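Local coordinates for penicillin-binding 1 transmembrane protein MrcA (PDB 3D0F), which probably polymerises the glycan strands of peptidoglycan and cross-links their peptides, this chain being its OB-like domain, at residues A[41-49]-A[58-66]. Sequence-based numbering, arbitrary orientation.
Sequences VLSATPGAV and TIRITGDGL
A chi1 of 168° turns Val49 CG2 to the side of its own amide, and at -63° the Leu66 side chain swings away from its carbonyl carbon. The two meet with Val49 CG2 3.7 Å from Leu66 CD2. The other branch of Leu66 reaches the backbone of the turn at 46-47, CD1 coming 3.5 Å from Pro46 O and also touching the carbonyl carbon of Gly47, so one leucine spans from the buried valine to the exposed bend. Leu73 packs on both Val49 and Leu66, and Ile102 of strand 100-103 on Leu66. Beside this cluster Val49 and Ile61 form an antiparallel hydrogen-bonded pair: Val49 N donates to Ile61 O at 2.9 Å and Ile61 N to Val49 O at 2.7 Å, both nearly straight and in the carbonyl plane. Ile61 O also receives the CA-H of Ala48, and Val49 O that of Arg60. On the sheet face away from Val49 and Ile61, the Arg60 chain, extended from CG to NE, brings its guanidinium face-on to the Ala48 methyl: CB lies over one face, offset toward the rim, 3.6 Å from Arg60 NH2. Thr62 CG2 touches Ala48 CB and Gly47 O. Beyond the Val49-Ile61 pair, toward the turn, a water bridges the two segments, donating to Gly47 O at 2.7 Å and accepting from Gly63 N. The bend at Pro46-Gly47 is closed by a bond from Thr45 N to Ala48 O, and Thr45 adds an ST turn, its OG1 accepting from Gly47 N at 3.2 Å. Farther along, Leu42 CD1 rests on Thr58 CG2 at 3.9 Å, beside a classic beta bulge in which Leu42 and Ser43 both face Glu50. Strand 48-53 thus lies between 37-45 and 58-61, consistent with the three-stranded meander that opens the sheet of an OB-like fold.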
ATOM      1  N   VAL A  41       9.746  -7.340  12.327  1.00 14.86           N
ATOM      2  CA  VAL A  41      10.060  -6.807  13.652  1.00 14.41           C
ATOM      3  C   VAL A  41      11.549  -6.971  13.989  1.00 15.45           C
ATOM      4  O   VAL A  41      12.127  -8.056  13.805  1.00 14.72           O
ATOM      5  CB  VAL A  41       9.153  -7.416  14.748  1.00 15.18           C
ATOM      6  CG1 VAL A  41       9.652  -6.983  16.201  1.00 14.75           C
ATOM      7  CG2 VAL A  41       7.680  -6.992  14.479  1.00 15.41           C
ATOM      8  N   LEU A  42      12.147  -5.870  14.430  1.00 14.89           N
ATOM      9  CA  LEU A  42      13.531  -5.856  14.917  1.00 15.30           C
ATOM     10  C   LEU A  42      13.625  -5.910  16.446  1.00 16.16           C
ATOM     11  O   LEU A  42      14.556  -6.484  16.986  1.00 17.32           O
ATOM     12  CB  LEU A  42      14.252  -4.589  14.418  1.00 16.91           C
ATOM     13  CG  LEU A  42      14.191  -4.421  12.898  1.00 17.60           C
ATOM     14  CD1 LEU A  42      14.964  -3.157  12.493  1.00 21.11           C
ATOM     15  CD2 LEU A  42      14.660  -5.646  12.105  1.00 20.56           C
ATOM     16  N   SER A  43      12.725  -5.225  17.147  1.00 16.45           N
ATOM     17  CA  SER A  43      12.661  -5.239  18.558  1.00 16.91           C
ATOM     18  C   SER A  43      11.226  -5.057  18.999  1.00 16.85           C
ATOM     19  O   SER A  43      10.453  -4.425  18.297  1.00 15.68           O
ATOM     20  CB  SER A  43      13.541  -4.147  19.123  1.00 18.60           C
ATOM     21  OG  SER A  43      12.978  -2.883  18.932  1.00 19.69           O
ATOM     22  N   ALA A  44      10.891  -5.575  20.183  1.00 16.13           N
ATOM     23  CA  ALA A  44       9.519  -5.462  20.697  1.00 16.24           C
ATOM     24  C   ALA A  44       9.462  -5.470  22.185  1.00 17.06           C
ATOM     25  O   ALA A  44      10.089  -6.299  22.851  1.00 17.44           O
ATOM     26  CB  ALA A  44       8.647  -6.560  20.172  1.00 16.02           C
ATOM     27  N   THR A  45       8.752  -4.493  22.704  1.00 17.62           N
ATOM     28  CA  THR A  45       8.359  -4.384  24.122  1.00 18.26           C
ATOM     29  C   THR A  45       6.884  -3.957  24.171  1.00 18.56           C
ATOM     30  O   THR A  45       6.328  -3.514  23.160  1.00 16.63           O
ATOM     31  CB  THR A  45       9.206  -3.338  24.858  1.00 18.38           C
ATOM     32  OG1 THR A  45       8.814  -2.026  24.434  1.00 21.26           O
ATOM     33  CG2 THR A  45      10.725  -3.551  24.609  1.00 21.04           C
ATOM     34  N   PRO A  46       6.252  -3.970  25.360  1.00 18.87           N
ATOM     35  CA  PRO A  46       4.874  -3.483  25.400  1.00 18.55           C
ATOM     36  C   PRO A  46       4.728  -1.991  25.031  1.00 18.56           C
ATOM     37  O   PRO A  46       3.605  -1.530  24.700  1.00 20.67           O
ATOM     38  CB  PRO A  46       4.474  -3.719  26.872  1.00 19.88           C
ATOM     39  CG  PRO A  46       5.314  -4.799  27.304  1.00 19.28           C
ATOM     40  CD  PRO A  46       6.654  -4.533  26.659  1.00 20.45           C
ATOM     41  N   GLY A  47       5.821  -1.250  25.121  1.00 16.96           N
ATOM     42  CA  GLY A  47       5.816   0.198  24.835  1.00 17.33           C
ATOM     43  C   GLY A  47       6.277   0.592  23.445  1.00 16.12           C
ATOM     44  O   GLY A  47       6.035   1.707  23.041  1.00 16.70           O
ATOM     45  N   ALA A  48       6.977  -0.287  22.716  1.00 15.44           N
ATOM     46  CA  ALA A  48       7.474   0.092  21.408  1.00 16.18           C
ATOM     47  C   ALA A  48       7.865  -1.134  20.593  1.00 16.57           C
ATOM     48  O   ALA A  48       8.493  -2.047  21.110  1.00 16.49           O
ATOM     49  CB  ALA A  48       8.691   0.941  21.570  1.00 16.54           C
ATOM     50  N   VAL A  49       7.514  -1.121  19.323  1.00 16.15           N
ATOM     51  CA  VAL A  49       7.967  -2.105  18.363  1.00 15.46           C
ATOM     52  C   VAL A  49       8.714  -1.341  17.273  1.00 16.21           C
ATOM     53  O   VAL A  49       8.172  -0.368  16.704  1.00 15.82           O
ATOM     54  CB  VAL A  49       6.749  -2.843  17.767  1.00 14.79           C
ATOM     55  CG1 VAL A  49       7.157  -3.671  16.559  1.00 16.16           C
ATOM     56  CG2 VAL A  49       6.038  -3.644  18.872  1.00 15.90           C
ATOM     57  N   THR A  58      13.044   2.055   8.862  1.00 21.52           N
ATOM     58  CA  THR A  58      12.747   1.411  10.140  1.00 21.28           C
ATOM     59  C   THR A  58      11.756   2.349  10.818  1.00 21.26           C
ATOM     60  O   THR A  58      11.973   3.564  10.941  1.00 24.07           O
ATOM     61  CB  THR A  58      13.977   1.146  10.990  1.00 22.75           C
ATOM     62  OG1 THR A  58      14.865   0.231  10.308  1.00 23.47           O
ATOM     63  CG2 THR A  58      13.573   0.529  12.344  1.00 23.69           C
ATOM     64  N   ILE A  59      10.629   1.783  11.171  1.00 18.81           N
ATOM     65  CA  ILE A  59       9.551   2.529  11.848  1.00 17.71           C
ATOM     66  C   ILE A  59       9.462   2.089  13.313  1.00 16.62           C
ATOM     67  O   ILE A  59       9.905   1.005  13.662  1.00 15.72           O
ATOM     68  CB  ILE A  59       8.158   2.330  11.165  1.00 16.48           C
ATOM     69  CG1 ILE A  59       7.738   0.853  11.095  1.00 18.49           C
ATOM     70  CG2 ILE A  59       8.162   2.936   9.729  1.00 20.69           C
ATOM     71  CD1 ILE A  59       6.307   0.607  10.581  1.00 18.71           C
ATOM     72  N   ARG A  60       8.925   2.989  14.132  1.00 17.01           N
ATOM     73  CA  ARG A  60       8.694   2.730  15.541  1.00 16.90           C
ATOM     74  C   ARG A  60       7.202   2.894  15.832  1.00 18.52           C
ATOM     75  O   ARG A  60       6.654   4.001  15.631  1.00 18.30           O
ATOM     76  CB  ARG A  60       9.529   3.688  16.406  1.00 18.21           C
ATOM     77  CG  ARG A  60       9.708   3.266  17.833  1.00 22.16           C
ATOM     78  CD  ARG A  60      10.877   4.103  18.474  1.00 22.79           C
ATOM     79  NE  ARG A  60      11.224   3.650  19.796  1.00 30.28           N
ATOM     80  CZ  ARG A  60      10.681   4.089  20.919  1.00 29.98           C
ATOM     81  NH1 ARG A  60       9.716   5.028  20.923  1.00 33.28           N
ATOM     82  NH2 ARG A  60      11.097   3.566  22.065  1.00 32.68           N
ATOM     83  N   ILE A  61       6.576   1.844  16.359  1.00 15.91           N
ATOM     84  CA  ILE A  61       5.118   1.808  16.650  1.00 15.94           C
ATOM     85  C   ILE A  61       4.985   1.859  18.162  1.00 16.27           C
ATOM     86  O   ILE A  61       5.615   1.065  18.862  1.00 14.90           O
ATOM     87  CB  ILE A  61       4.428   0.567  16.071  1.00 16.25           C
ATOM     88  CG1 ILE A  61       4.726   0.486  14.557  1.00 20.10           C
ATOM     89  CG2 ILE A  61       2.884   0.590  16.318  1.00 16.57           C
ATOM     90  CD1 ILE A  61       4.968  -0.932  14.051  1.00 23.93           C
ATOM     91  N   THR A  62       4.131   2.776  18.637  1.00 14.89           N
ATOM     92  CA  THR A  62       3.953   3.037  20.066  1.00 14.15           C
ATOM     93  C   THR A  62       2.491   3.416  20.328  1.00 14.35           C
ATOM     94  O   THR A  62       1.731   3.589  19.393  1.00 14.11           O
ATOM     95  CB  THR A  62       4.832   4.213  20.573  1.00 14.81           C
ATOM     96  OG1 THR A  62       4.428   5.446  19.927  1.00 13.82           O
ATOM     97  CG2 THR A  62       6.320   3.923  20.273  1.00 14.18           C
ATOM     98  N   GLY A  63       2.132   3.608  21.584  1.00 13.00           N
ATOM     99  CA  GLY A  63       0.811   4.161  21.957  1.00 14.55           C
ATOM    100  C   GLY A  63      -0.360   3.480  21.235  1.00 15.23           C
ATOM    101  O   GLY A  63      -0.510   2.256  21.250  1.00 15.55           O
ATOM    102  N   ASP A  64      -1.178   4.302  20.612  1.00 14.66           N
ATOM    103  CA  ASP A  64      -2.406   3.813  19.943  1.00 15.90           C
ATOM    104  C   ASP A  64      -2.089   2.748  18.893  1.00 16.16           C
ATOM    105  O   ASP A  64      -2.871   1.802  18.704  1.00 16.88           O
ATOM    106  CB  ASP A  64      -3.139   4.959  19.285  1.00 16.78           C
ATOM    107  CG  ASP A  64      -3.744   5.932  20.260  1.00 19.80           C
ATOM    108  OD1 ASP A  64      -3.793   5.681  21.493  1.00 23.93           O
ATOM    109  OD2 ASP A  64      -4.229   6.986  19.737  1.00 27.40           O
ATOM    110  N   GLY A  65      -0.938   2.876  18.221  1.00 13.92           N
ATOM    111  CA  GLY A  65      -0.540   1.935  17.184  1.00 15.21           C
ATOM    112  C   GLY A  65      -0.350   0.508  17.648  1.00 15.36           C
ATOM    113  O   GLY A  65      -0.346  -0.397  16.824  1.00 16.47           O
ATOM    114  N   LEU A  66      -0.136   0.301  18.956  1.00 15.12           N
ATOM    115  CA  LEU A  66       0.069  -1.011  19.518  1.00 14.66           C
ATOM    116  C   LEU A  66      -1.199  -1.618  20.140  1.00 16.62           C
ATOM    117  O   LEU A  66      -1.179  -2.751  20.586  1.00 17.65           O
ATOM    118  CB  LEU A  66       1.154  -0.945  20.613  1.00 14.91           C
ATOM    119  CG  LEU A  66       2.535  -0.544  20.159  1.00 14.93           C
ATOM    120  CD1 LEU A  66       3.484  -0.563  21.366  1.00 16.30           C
ATOM    121  CD2 LEU A  66       3.059  -1.443  19.032  1.00 15.68           C
TER
HETATM  122  O   HOH W   1       3.760   2.922  23.907  1.00 14.72           O